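Long-range contacts in ThiJ/PfpI family protein (Pseudomonas syringae pv. tomato, PDB 3EWN), which is of unknown function but belongs to the DJ-1/PfpI family, related to the class I glutamine amidotransferases: residues Pro13-Val18 and Asp191-Glu196; Gly33-Asp38 and Thr65-Leu70; Cys44-Leu49 and Leu183-Glu188; Ser122-Ser127 and Ala173-Gly178. All coordinates share one frame; numbering follows the deposited sequence.

Interaction 1 of 4, residues Pro13-Val18 and Asp191-Glu196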
loop_
_atom_site.group_PDB
_atom_site.type_symbol
_atom_site.label_atom_id
_atom_site.label_comp_id
_atom_site.label_asym_id
_atom_site.label_seq_id
_atom_site.Cartn_x
_atom_site.Cartn_y
_atom_site.Cartn_z
ATOM N N PRO A 13 -2.224 32.381 -1.232
ATOM C CA PRO A 13 -1.774 33.299 -0.178
ATOM C C PRO A 13 -1.725 32.691 1.227
ATOM O O PRO A 13 -0.983 33.165 2.086
ATOM C CB PRO A 13 -2.782 34.446 -0.265
ATOM C CG PRO A 13 -3.233 34.402 -1.696
ATOM C CD PRO A 13 -3.403 32.925 -1.924
ATOM N N ASP A 14 -2.513 31.645 1.454
ATOM C CA ASP A 14 -2.575 30.995 2.764
ATOM C C ASP A 14 -1.567 29.864 2.964
ATOM O O ASP A 14 -1.592 29.194 3.996
ATOM C CB ASP A 14 -3.979 30.426 3.004
ATOM C CG ASP A 14 -5.079 31.427 2.704
ATOM O OD1 ASP A 14 -4.977 32.586 3.164
ATOM O OD2 ASP A 14 -6.053 31.049 2.014
HETATM N N MSE A 15 -0.678 29.659 1.996
HETATM C CA MSE A 15 0.291 28.569 2.087
HETATM C C MSE A 15 1.761 28.973 2.215
HETATM O O MSE A 15 2.648 28.125 2.130
HETATM C CB MSE A 15 0.132 27.650 0.874
HETATM C CG MSE A 15 -1.297 27.188 0.643
HETATM SE SE MSE A 15 -2.038 26.195 2.138
HETATM C CE MSE A 15 -1.727 24.433 1.425
ATOM N N ASN A 16 2.021 30.255 2.445
ATOM C CA ASN A 16 3.393 30.743 2.557
ATOM C C ASN A 16 4.201 30.253 3.763
ATOM O O ASN A 16 5.431 30.326 3.751
ATOM C CB ASN A 16 3.397 32.273 2.538
ATOM C CG ASN A 16 2.527 32.866 3.624
ATOM O OD1 ASN A 16 2.809 32.714 4.816
ATOM N ND2 ASN A 16 1.453 33.539 3.220
ATOM N N LYS A 17 3.533 29.755 4.799
ATOM C CA LYS A 17 4.250 29.284 5.982
ATOM C C LYS A 17 4.349 27.767 6.112
ATOM O O LYS A 17 4.986 27.266 7.037
ATOM C CB LYS A 17 3.619 29.866 7.248
ATOM C CG LYS A 17 3.793 31.376 7.382
ATOM C CD LYS A 17 3.097 31.911 8.620
ATOM C CE LYS A 17 1.607 31.608 8.582
ATOM N NZ LYS A 17 0.942 32.184 7.380
ATOM N N VAL A 18 3.718 27.038 5.197
ATOM C CA VAL A 18 3.777 25.579 5.229
ATOM C C VAL A 18 5.213 25.149 4.930
ATOM O O VAL A 18 5.826 25.644 3.986
ATOM C CB VAL A 18 2.849 24.952 4.157
ATOM C CG1 VAL A 18 2.995 23.438 4.159
ATOM C CG2 VAL A 18 1.406 25.356 4.411
ATOM N N ASP A 191 3.892 19.790 9.062
ATOM C CA ASP A 191 2.810 20.353 9.866
ATOM C C ASP A 191 1.486 19.747 9.418
ATOM O O ASP A 191 1.457 18.957 8.479
ATOM C CB ASP A 191 2.790 21.898 9.821
ATOM C CG ASP A 191 2.313 22.468 8.497
ATOM O OD1 ASP A 191 1.866 21.708 7.614
ATOM O OD2 ASP A 191 2.382 23.708 8.350
ATOM N N GLN A 192 0.395 20.091 10.088
ATOM C CA GLN A 192 -0.890 19.502 9.733
ATOM C C GLN A 192 -1.378 19.842 8.334
ATOM O O GLN A 192 -1.992 19.010 7.662
ATOM C CB GLN A 192 -1.958 19.901 10.749
ATOM C CG GLN A 192 -3.273 19.178 10.523
ATOM C CD GLN A 192 -4.259 19.400 11.643
ATOM O OE1 GLN A 192 -3.874 19.512 12.805
ATOM N NE2 GLN A 192 -5.543 19.436 11.305
ATOM N N THR A 193 -1.116 21.063 7.889
ATOM C CA THR A 193 -1.556 21.465 6.561
ATOM C C THR A 193 -0.883 20.617 5.488
ATOM O O THR A 193 -1.520 20.215 4.510
ATOM C CB THR A 193 -1.249 22.941 6.295
ATOM O OG1 THR A 193 -1.882 23.742 7.301
ATOM C CG2 THR A 193 -1.774 23.352 4.922
ATOM N N TYR A 194 0.405 20.350 5.670
ATOM C CA TYR A 194 1.140 19.543 4.703
ATOM C C TYR A 194 0.495 18.161 4.674
ATOM O O TYR A 194 0.248 17.601 3.606
ATOM C CB TYR A 194 2.609 19.427 5.115
ATOM C CG TYR A 194 3.520 18.895 4.028
ATOM C CD1 TYR A 194 4.427 19.735 3.387
ATOM C CD2 TYR A 194 3.471 17.559 3.637
ATOM C CE1 TYR A 194 5.264 19.264 2.386
ATOM C CE2 TYR A 194 4.307 17.074 2.631
ATOM C CZ TYR A 194 5.199 17.933 2.013
ATOM O OH TYR A 194 6.038 17.464 1.031
ATOM N N ALA A 195 0.208 17.620 5.855
ATOM C CA ALA A 195 -0.411 16.301 5.956
ATOM C C ALA A 195 -1.772 16.272 5.270
ATOM O O ALA A 195 -2.126 15.292 4.617
ATOM C CB ALA A 195 -0.563 15.902 7.423
ATOM N N GLU A 196 -2.536 17.347 5.422
ATOM C CA GLU A 196 -3.856 17.410 4.808
ATOM C C GLU A 196 -3.728 17.417 3.286
ATOM O O GLU A 196 -4.557 16.834 2.587
ATOM C CB GLU A 196 -4.605 18.643 5.311
ATOM C CG GLU A 196 -4.877 18.586 6.813
ATOM C CD GLU A 196 -5.477 19.870 7.352
ATOM O OE1 GLU A 196 -5.153 20.944 6.804
ATOM O OE2 GLU A 196 -6.261 19.805 8.328
#

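Interaction 2 of 4, residues Gly33-Asp38 and Thr65-Leu70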
loop_
_atom_site.group_PDB
_atom_site.type_symbol
_atom_site.label_atom_id
_atom_site.label_comp_id
_atom_site.label_asym_id
_atom_site.label_seq_id
_atom_site.Cartn_x
_atom_site.Cartn_y
_atom_site.Cartn_z
ATOM N N GLY A 33 9.845 -12.100 2.633
ATOM C CA GLY A 33 8.662 -12.475 3.384
ATOM C C GLY A 33 7.907 -11.362 4.083
ATOM O O GLY A 33 6.926 -11.625 4.775
HETATM N N MSE A 34 8.351 -10.123 3.923
HETATM C CA MSE A 34 7.646 -9.015 4.556
HETATM C C MSE A 34 6.281 -8.852 3.884
HETATM O O MSE A 34 6.088 -9.303 2.757
HETATM C CB MSE A 34 8.440 -7.724 4.389
HETATM C CG MSE A 34 8.509 -7.240 2.947
HETATM SE SE MSE A 34 9.402 -5.561 2.777
HETATM C CE MSE A 34 9.554 -5.512 0.876
ATOM N N THR A 35 5.335 -8.229 4.582
ATOM C CA THR A 35 4.018 -7.982 4.016
ATOM C C THR A 35 4.239 -6.639 3.341
ATOM O O THR A 35 4.450 -5.638 4.015
ATOM C CB THR A 35 2.939 -7.863 5.119
ATOM O OG1 THR A 35 2.855 -9.104 5.833
ATOM C CG2 THR A 35 1.578 -7.545 4.508
ATOM N N VAL A 36 4.196 -6.610 2.014
ATOM C CA VAL A 36 4.489 -5.375 1.301
ATOM C C VAL A 36 3.634 -4.158 1.653
ATOM O O VAL A 36 4.146 -3.039 1.676
ATOM C CB VAL A 36 4.505 -5.608 -0.240
ATOM C CG1 VAL A 36 3.097 -5.701 -0.787
ATOM C CG2 VAL A 36 5.296 -4.503 -0.919
HETATM N N MSE A 37 2.352 -4.354 1.946
HETATM C CA MSE A 37 1.502 -3.217 2.307
HETATM C C MSE A 37 2.063 -2.534 3.567
HETATM O O MSE A 37 1.902 -1.329 3.760
HETATM C CB MSE A 37 0.060 -3.688 2.551
HETATM C CG MSE A 37 -0.935 -2.580 2.902
HETATM SE SE MSE A 37 -1.067 -1.106 1.655
HETATM C CE MSE A 37 -1.687 0.208 2.884
ATOM N N ASP A 38 2.722 -3.313 4.420
ATOM C CA ASP A 38 3.309 -2.774 5.649
ATOM C C ASP A 38 4.330 -1.702 5.321
ATOM O O ASP A 38 4.492 -0.733 6.060
ATOM C CB ASP A 38 4.007 -3.883 6.442
ATOM C CG ASP A 38 3.036 -4.819 7.107
ATOM O OD1 ASP A 38 1.843 -4.805 6.732
ATOM O OD2 ASP A 38 3.473 -5.576 8.001
ATOM N N THR A 65 11.521 -10.747 -1.975
ATOM C CA THR A 65 10.156 -11.084 -2.354
ATOM C C THR A 65 9.229 -11.099 -1.145
ATOM O O THR A 65 9.514 -11.755 -0.143
ATOM C CB THR A 65 10.102 -12.457 -3.050
ATOM O OG1 THR A 65 10.978 -12.447 -4.187
ATOM C CG2 THR A 65 8.679 -12.759 -3.506
ATOM N N SER A 66 8.119 -10.374 -1.252
ATOM C CA SER A 66 7.150 -10.281 -0.161
ATOM C C SER A 66 6.408 -11.588 0.083
ATOM O O SER A 66 6.538 -12.540 -0.687
ATOM C CB SER A 66 6.141 -9.164 -0.441
ATOM O OG SER A 66 5.187 -9.551 -1.417
ATOM N N ASP A 67 5.621 -11.625 1.156
ATOM C CA ASP A 67 4.877 -12.829 1.499
ATOM C C ASP A 67 3.790 -13.158 0.483
ATOM O O ASP A 67 3.184 -14.232 0.540
ATOM C CB ASP A 67 4.292 -12.725 2.922
ATOM C CG ASP A 67 3.302 -11.578 3.093
ATOM O OD1 ASP A 67 2.959 -10.894 2.105
ATOM O OD2 ASP A 67 2.857 -11.370 4.246
ATOM N N ALA A 68 3.558 -12.246 -0.458
ATOM C CA ALA A 68 2.563 -12.464 -1.500
ATOM C C ALA A 68 3.216 -12.491 -2.880
ATOM O O ALA A 68 2.527 -12.414 -3.900
ATOM C CB ALA A 68 1.487 -11.380 -1.449
ATOM N N GLY A 69 4.544 -12.574 -2.905
ATOM C CA GLY A 69 5.263 -12.651 -4.168
ATOM C C GLY A 69 5.723 -11.390 -4.878
ATOM O O GLY A 69 6.287 -11.485 -5.972
ATOM N N LEU A 70 5.507 -10.214 -4.293
ATOM C CA LEU A 70 5.937 -8.979 -4.945
ATOM C C LEU A 70 7.376 -8.680 -4.547
ATOM O O LEU A 70 7.691 -8.586 -3.363
ATOM C CB LEU A 70 5.035 -7.809 -4.545
ATOM C CG LEU A 70 5.224 -6.519 -5.350
ATOM C CD1 LEU A 70 4.944 -6.779 -6.824
ATOM C CD2 LEU A 70 4.284 -5.443 -4.822
HETATM O O HOH W 1 3.046 -9.116 0.210
#

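Interaction 3 of 4, residues Cys44-Leu49 and Leu183-Glu188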
loop_
_atom_site.group_PDB
_atom_site.type_symbol
_atom_site.label_atom_id
_atom_site.label_comp_id
_atom_site.label_asym_id
_atom_site.label_seq_id
_atom_site.Cartn_x
_atom_site.Cartn_y
_atom_site.Cartn_z
ATOM N N CYS A 44 4.004 5.513 1.014
ATOM C CA CYS A 44 3.088 6.413 0.325
ATOM C C CYS A 44 3.107 7.784 0.999
ATOM O O CYS A 44 3.162 8.822 0.335
ATOM C CB CYS A 44 1.673 5.839 0.370
ATOM S SG CYS A 44 0.382 6.940 -0.242
HETATM N N MSE A 45 3.070 7.782 2.326
HETATM C CA MSE A 45 3.081 9.029 3.079
HETATM C C MSE A 45 4.463 9.664 3.169
HETATM O O MSE A 45 4.598 10.863 2.956
HETATM C CB MSE A 45 2.515 8.810 4.484
HETATM C CG MSE A 45 1.042 8.388 4.491
HETATM SE SE MSE A 45 -0.140 9.616 3.596
HETATM C CE MSE A 45 -1.705 8.546 3.530
ATOM N N PHE A 46 5.486 8.877 3.492
ATOM C CA PHE A 46 6.837 9.428 3.583
ATOM C C PHE A 46 7.282 9.954 2.225
ATOM O O PHE A 46 8.024 10.938 2.130
ATOM C CB PHE A 46 7.840 8.365 4.046
ATOM C CG PHE A 46 7.730 8.006 5.498
ATOM C CD1 PHE A 46 7.643 8.997 6.468
ATOM C CD2 PHE A 46 7.761 6.676 5.901
ATOM C CE1 PHE A 46 7.593 8.668 7.820
ATOM C CE2 PHE A 46 7.711 6.337 7.253
ATOM C CZ PHE A 46 7.627 7.339 8.213
ATOM N N GLY A 47 6.823 9.285 1.174
ATOM C CA GLY A 47 7.185 9.682 -0.175
ATOM C C GLY A 47 6.637 11.040 -0.569
ATOM O O GLY A 47 7.097 11.632 -1.543
ATOM N N SER A 48 5.663 11.541 0.187
ATOM C CA SER A 48 5.065 12.841 -0.109
ATOM C C SER A 48 5.927 14.002 0.384
ATOM O O SER A 48 5.694 15.147 0.013
ATOM C CB SER A 48 3.683 12.953 0.538
ATOM O OG SER A 48 3.803 13.222 1.926
ATOM N N LEU A 49 6.917 13.699 1.216
ATOM C CA LEU A 49 7.801 14.715 1.779
ATOM C C LEU A 49 8.835 15.246 0.780
ATOM O O LEU A 49 9.763 14.533 0.406
ATOM C CB LEU A 49 8.516 14.127 3.004
ATOM C CG LEU A 49 7.605 13.655 4.143
ATOM C CD1 LEU A 49 8.401 12.819 5.136
ATOM C CD2 LEU A 49 6.985 14.866 4.834
ATOM N N LEU A 183 0.392 9.159 7.827
ATOM C CA LEU A 183 -0.175 10.500 7.759
ATOM C C LEU A 183 0.175 11.291 9.021
ATOM O O LEU A 183 0.463 12.487 8.963
ATOM C CB LEU A 183 -1.693 10.422 7.587
ATOM C CG LEU A 183 -2.431 11.722 7.254
ATOM C CD1 LEU A 183 -1.890 12.317 5.946
ATOM C CD2 LEU A 183 -3.921 11.434 7.132
ATOM N N SER A 184 0.148 10.619 10.163
ATOM C CA SER A 184 0.498 11.278 11.410
ATOM C C SER A 184 1.975 11.661 11.387
ATOM O O SER A 184 2.354 12.723 11.883
ATOM C CB SER A 184 0.209 10.361 12.597
ATOM O OG SER A 184 -1.188 10.226 12.793
HETATM N N MSE A 185 2.814 10.800 10.815
HETATM C CA MSE A 185 4.242 11.104 10.741
HETATM C C MSE A 185 4.487 12.328 9.858
HETATM O O MSE A 185 5.342 13.164 10.160
HETATM C CB MSE A 185 5.032 9.905 10.197
HETATM C CG MSE A 185 5.222 8.747 11.197
HETATM SE SE MSE A 185 6.160 9.236 12.819
HETATM C CE MSE A 185 7.839 9.770 12.067
ATOM N N VAL A 186 3.742 12.435 8.762
ATOM C CA VAL A 186 3.900 13.581 7.870
ATOM C C VAL A 186 3.626 14.888 8.620
ATOM O O VAL A 186 4.337 15.877 8.443
ATOM C CB VAL A 186 2.947 13.484 6.653
ATOM C CG1 VAL A 186 2.956 14.795 5.871
ATOM C CG2 VAL A 186 3.372 12.324 5.748
ATOM N N ALA A 187 2.595 14.898 9.460
ATOM C CA ALA A 187 2.265 16.104 10.217
ATOM C C ALA A 187 3.339 16.375 11.273
ATOM O O ALA A 187 3.697 17.526 11.530
ATOM C CB ALA A 187 0.902 15.949 10.884
ATOM N N GLU A 188 3.842 15.306 11.885
ATOM C CA GLU A 188 4.885 15.416 12.909
ATOM C C GLU A 188 6.148 16.033 12.315
ATOM O O GLU A 188 6.746 16.937 12.900
ATOM C CB GLU A 188 5.209 14.028 13.472
ATOM C CG GLU A 188 6.414 13.952 14.418
ATOM C CD GLU A 188 6.220 14.744 15.700
ATOM O OE1 GLU A 188 5.057 14.978 16.086
ATOM O OE2 GLU A 188 7.228 15.116 16.336
#

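Interaction 4 of 4, residues Ser122-Ser127 and Ala173-Gly178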
loop_
_atom_site.group_PDB
_atom_site.type_symbol
_atom_site.label_atom_id
_atom_site.label_comp_id
_atom_site.label_asym_id
_atom_site.label_seq_id
_atom_site.Cartn_x
_atom_site.Cartn_y
_atom_site.Cartn_z
ATOM N N SER A 122 7.672 1.514 13.374
ATOM C CA SER A 122 7.365 0.230 12.762
ATOM C C SER A 122 5.866 0.139 12.562
ATOM O O SER A 122 5.099 0.926 13.120
ATOM C CB SER A 122 7.826 -0.932 13.652
ATOM O OG SER A 122 7.035 -1.037 14.830
ATOM N N VAL A 123 5.459 -0.815 11.740
ATOM C CA VAL A 123 4.052 -1.061 11.480
ATOM C C VAL A 123 3.839 -2.569 11.559
ATOM O O VAL A 123 4.723 -3.347 11.197
ATOM C CB VAL A 123 3.643 -0.546 10.070
ATOM C CG1 VAL A 123 2.307 -1.151 9.643
ATOM C CG2 VAL A 123 3.544 0.967 10.090
ATOM N N CYS A 124 2.689 -2.986 12.076
ATOM C CA CYS A 124 2.375 -4.406 12.143
ATOM C C CYS A 124 3.400 -5.182 12.976
ATOM O O CYS A 124 3.907 -4.671 13.972
ATOM C CB CYS A 124 2.307 -4.956 10.714
ATOM S SG CYS A 124 1.404 -6.501 10.511
ATOM N N SER A 125 3.726 -6.407 12.565
ATOM C CA SER A 125 4.681 -7.211 13.327
ATOM C C SER A 125 6.098 -6.651 13.290
ATOM O O SER A 125 7.018 -7.233 13.860
ATOM C CB SER A 125 4.683 -8.663 12.834
ATOM O OG SER A 125 5.014 -8.738 11.462
ATOM N N GLY A 126 6.277 -5.522 12.613
ATOM C CA GLY A 126 7.591 -4.914 12.560
ATOM C C GLY A 126 8.065 -4.546 13.959
ATOM O O GLY A 126 9.261 -4.420 14.204
ATOM N N SER A 127 7.130 -4.371 14.887
ATOM C CA SER A 127 7.521 -4.021 16.245
ATOM C C SER A 127 8.233 -5.178 16.956
ATOM O O SER A 127 8.837 -4.981 18.004
ATOM C CB SER A 127 6.309 -3.537 17.055
ATOM O OG SER A 127 5.154 -4.318 16.808
ATOM N N ALA A 173 -0.443 -0.395 14.183
ATOM C CA ALA A 173 -0.944 -1.753 14.329
ATOM C C ALA A 173 -0.835 -2.549 13.031
ATOM O O ALA A 173 -0.004 -2.253 12.175
ATOM C CB ALA A 173 -2.385 -1.729 14.816
ATOM N N GLY A 174 -1.689 -3.555 12.888
ATOM C CA GLY A 174 -1.652 -4.397 11.709
ATOM C C GLY A 174 -1.787 -3.736 10.349
ATOM O O GLY A 174 -2.483 -2.735 10.176
ATOM N N VAL A 175 -1.093 -4.332 9.385
ATOM C CA VAL A 175 -1.073 -3.924 7.981
ATOM C C VAL A 175 -1.526 -2.510 7.592
ATOM O O VAL A 175 -0.721 -1.573 7.583
ATOM C CB VAL A 175 -1.869 -4.950 7.139
ATOM C CG1 VAL A 175 -1.638 -4.712 5.659
ATOM C CG2 VAL A 175 -1.447 -6.374 7.533
ATOM N N THR A 176 -2.806 -2.360 7.259
ATOM C CA THR A 176 -3.335 -1.073 6.814
ATOM C C THR A 176 -3.167 0.092 7.780
ATOM O O THR A 176 -3.282 1.251 7.380
ATOM C CB THR A 176 -4.820 -1.191 6.417
ATOM O OG1 THR A 176 -5.587 -1.630 7.541
ATOM C CG2 THR A 176 -4.983 -2.193 5.277
ATOM N N ALA A 177 -2.891 -0.203 9.047
ATOM C CA ALA A 177 -2.684 0.853 10.035
ATOM C C ALA A 177 -1.516 1.750 9.612
ATOM O O ALA A 177 -1.392 2.890 10.063
ATOM C CB ALA A 177 -2.402 0.235 11.407
ATOM N N GLY A 178 -0.659 1.222 8.745
ATOM C CA GLY A 178 0.492 1.981 8.277
ATOM C C GLY A 178 0.135 3.318 7.655
ATOM O O GLY A 178 0.919 4.264 7.713
#

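Interaction 1 of 4, residues Pro13-Val18 and Asp191-Glu196
Val-18 closes a type I beta turn that begins at Met-15, and its CA comes to 6.6 Å from the CA of Tyr-194 in the opening turn of helix 192-201, with no hydrogen bond joining the two segments. The contact hangs on the forked side chain of Val-18, whose two methyls serve different partners. CG1, anti to the backbone N (chi1 177°), lies 4.0 Å from CD1 of Tyr-194, at the edge of the ring and near its plane. CG2 turns instead to Thr-193, 3.8 Å from the CG2 methyl of that residue. The same threonine methyl receives the end of Met-15, a selenomethionine, with CE 3.7 Å from Thr-193 CG2; bends at chi2 and chi3 bring this flexible chain round to the helix. Threonine suits the spot because its CG2, anti to the backbone N, joins the apolar cluster, while OG1 sits beside the backbone N. Asp-191 adds a polar border, its OD2 standing 3.9 Å from the CA of Val-18. Its other oxygen, OD1, accepts from the N of Tyr-194 at 2.8 Å, an almost straight bond (164°) that arrives nearly along the C-O axis. A carboxylate here would be expected to gain from the positive end of the helix dipole. Beyond the segments, the hydroxyl of Tyr-194 bonds to Ser-48 O and Met-50 N, and Met-15 packs on Ala-225 of the second subunit. The arrangement is that of an aspartate N-cap at the start of a helix, with an N-terminal arm laid across its first turn.

Interaction 2 of 4, residues Gly33-Asp38 and Thr65-Leu70
Gly-33 and Thr-65 begin the backbone pairing: Gly-33 N donates to Thr-65 O at 2.8 Å in a nearly straight bond (174°). A second bond runs the other way, from Asp-67 N to Met-34 O at 2.9 Å. Gly-33 has a positive phi, a conformation glycine adopts easily. Among the side-chain bonds, Thr-35 OG1 donates to Asp-67 OD2 at 2.8 Å, arriving from above the carboxylate plane (38° out of it); OG1 also bonds a glycerol, probably from the crystallisation liquor. A buried serine organises the turn: Ser-66 OG accepts from Leu-70 N at 3.0 Å. Residues 66-69 form a type I turn, and with Gly-69 at positive phi and Ser-66 N bonded to Leu-70 O this is a G1 beta bulge, at the tip of the hairpin joining strands 64-65 and 71-73, which docks against the lead-in to helix 36-46. One water knits the two together, accepting from Val-36 N, donating to Asp-67 OD1 at 2.6 Å and bonding to Ser-66 OG. Apolar contact lies with Val-36, whose CB meets the CB of Ser-66 at 3.9 Å while CG2 touches Leu-70 CD2 at 4.1 Å. Val-36 also packs on Ile-72 and on Val-40 of the second subunit.

Interaction 3 of 4, residues Cys44-Leu49 and Leu183-Glu188
Val-186 is the main bump of this contact, pushing both its methyls from helix 177-189 into a hollow made by Met-45, Ser-48 and Leu-49. CG2 settles deepest, 3.4 Å from the carbonyl O of Met-45 and 3.8 Å from its CB, with Ser-48 OG forming one wall. CG1, anti to the backbone N (chi1 170°), meets CD2 of Leu-49 at 4.2 Å, the two side chains lying antiparallel, each passing the other's flank. A beta-branched residue suits this place because its two methyls, branching at CB, can reach Met-45 and Leu-49 at once. Traffic the other way is carried by Met-45, a selenomethionine: its CG presses to 3.5 Å from the backbone N of Leu-183, and the bend at chi2 (-57°) turns SE toward CD1 of the same leucine, 4.0 Å away. Here the two backbones come closest, at the CA atoms of Met-45 and Leu-183. On another flank the ring of Phe-46 takes the CB of Met-185 obliquely on its CE1 corner, 3.7 Å apart, and the same ring also packs on Ile-26 and Met-28, so that it lies between helix 177-189 and strand 25-29. Leu-183 and Ala-187 also pack on Pro-209 and Phe-210 of the second subunit. No hydrogen bond crosses between the segments. The carbonyl of Met-45 is held instead by Ser-48, whose OG donates in the carbonyl plane at 2.7 Å and whose N donates as well; the contact across rests on van der Waals fit of carbon and selenium atoms, partly against backbone polar atoms.

Interaction 4 of 4, residues Ser122-Ser127 and Ala173-Gly178
Cys-124 reaches Gly-174 and Val-175 through an unusual backbone (phi 60°, psi -143°) and an ordinary chi1 of -160°, which sets SG anti to its own N. SG is thereby aimed at the neighbouring turn, where the N of Val-175 donates to it at 3.5 Å in a fairly straight bond, the CA of Gly-174 lies 3.9 Å from SG, and CG2 of Val-175 touches the sulphur at 4.1 Å. The N of Cys-124 gives a second, weak bond to Ala-173 O, 2.8 Å long but bent. Val-123 packs against the same turn: its CG1 lies 3.6 Å from Ala-173 O and 3.7 Å from Val-175 O, while CG2 comes to 3.7 Å from the CA of Gly-178. Without a side chain, Gly-178 lets the valine approach the helix backbone this closely. A cysteine with positive phi between a strand and a helix is consistent with the nucleophile elbow known in relatives of the DJ-1/PfpI family, and His-144 touches it; whether Cys-124 is catalytic here is not established. A glycerol about 4 Å from its side chain is consistent with a pocket. Both segments make type II' turns. The elbow joins strand 119-123 to helix 126-132; beside it strand 169-172 runs parallel and leads into helix 177-189, while Asp-38 of helix 36-46 packs on both Cys-124 and Val-175, and Glu-203 of the second subunit covers Ala-173.

Interaction 1 closes the widest loop of the chain and encloses the other three. Interactions 2 and 3 cross along the sequence, sharing helix 36-46, whereas interaction 4 is nested inside interaction 3 and shares helix 177-189 with it. Interactions 2 and 4, about 13 Å between centres, touch where Asp-38 meets Cys-124 and Val-175 and Met-37 meets Val-175, so the start of helix 36-46 adjoins the probable active-site elbow. Interaction 3 lies about 13 Å between centres from interaction 1, linked through Tyr-194, and about 15 Å from interaction 4. Interactions 1 and 2, 34 Å between centres, flank the chain's centre on opposite sides, and all four touch the second subunit.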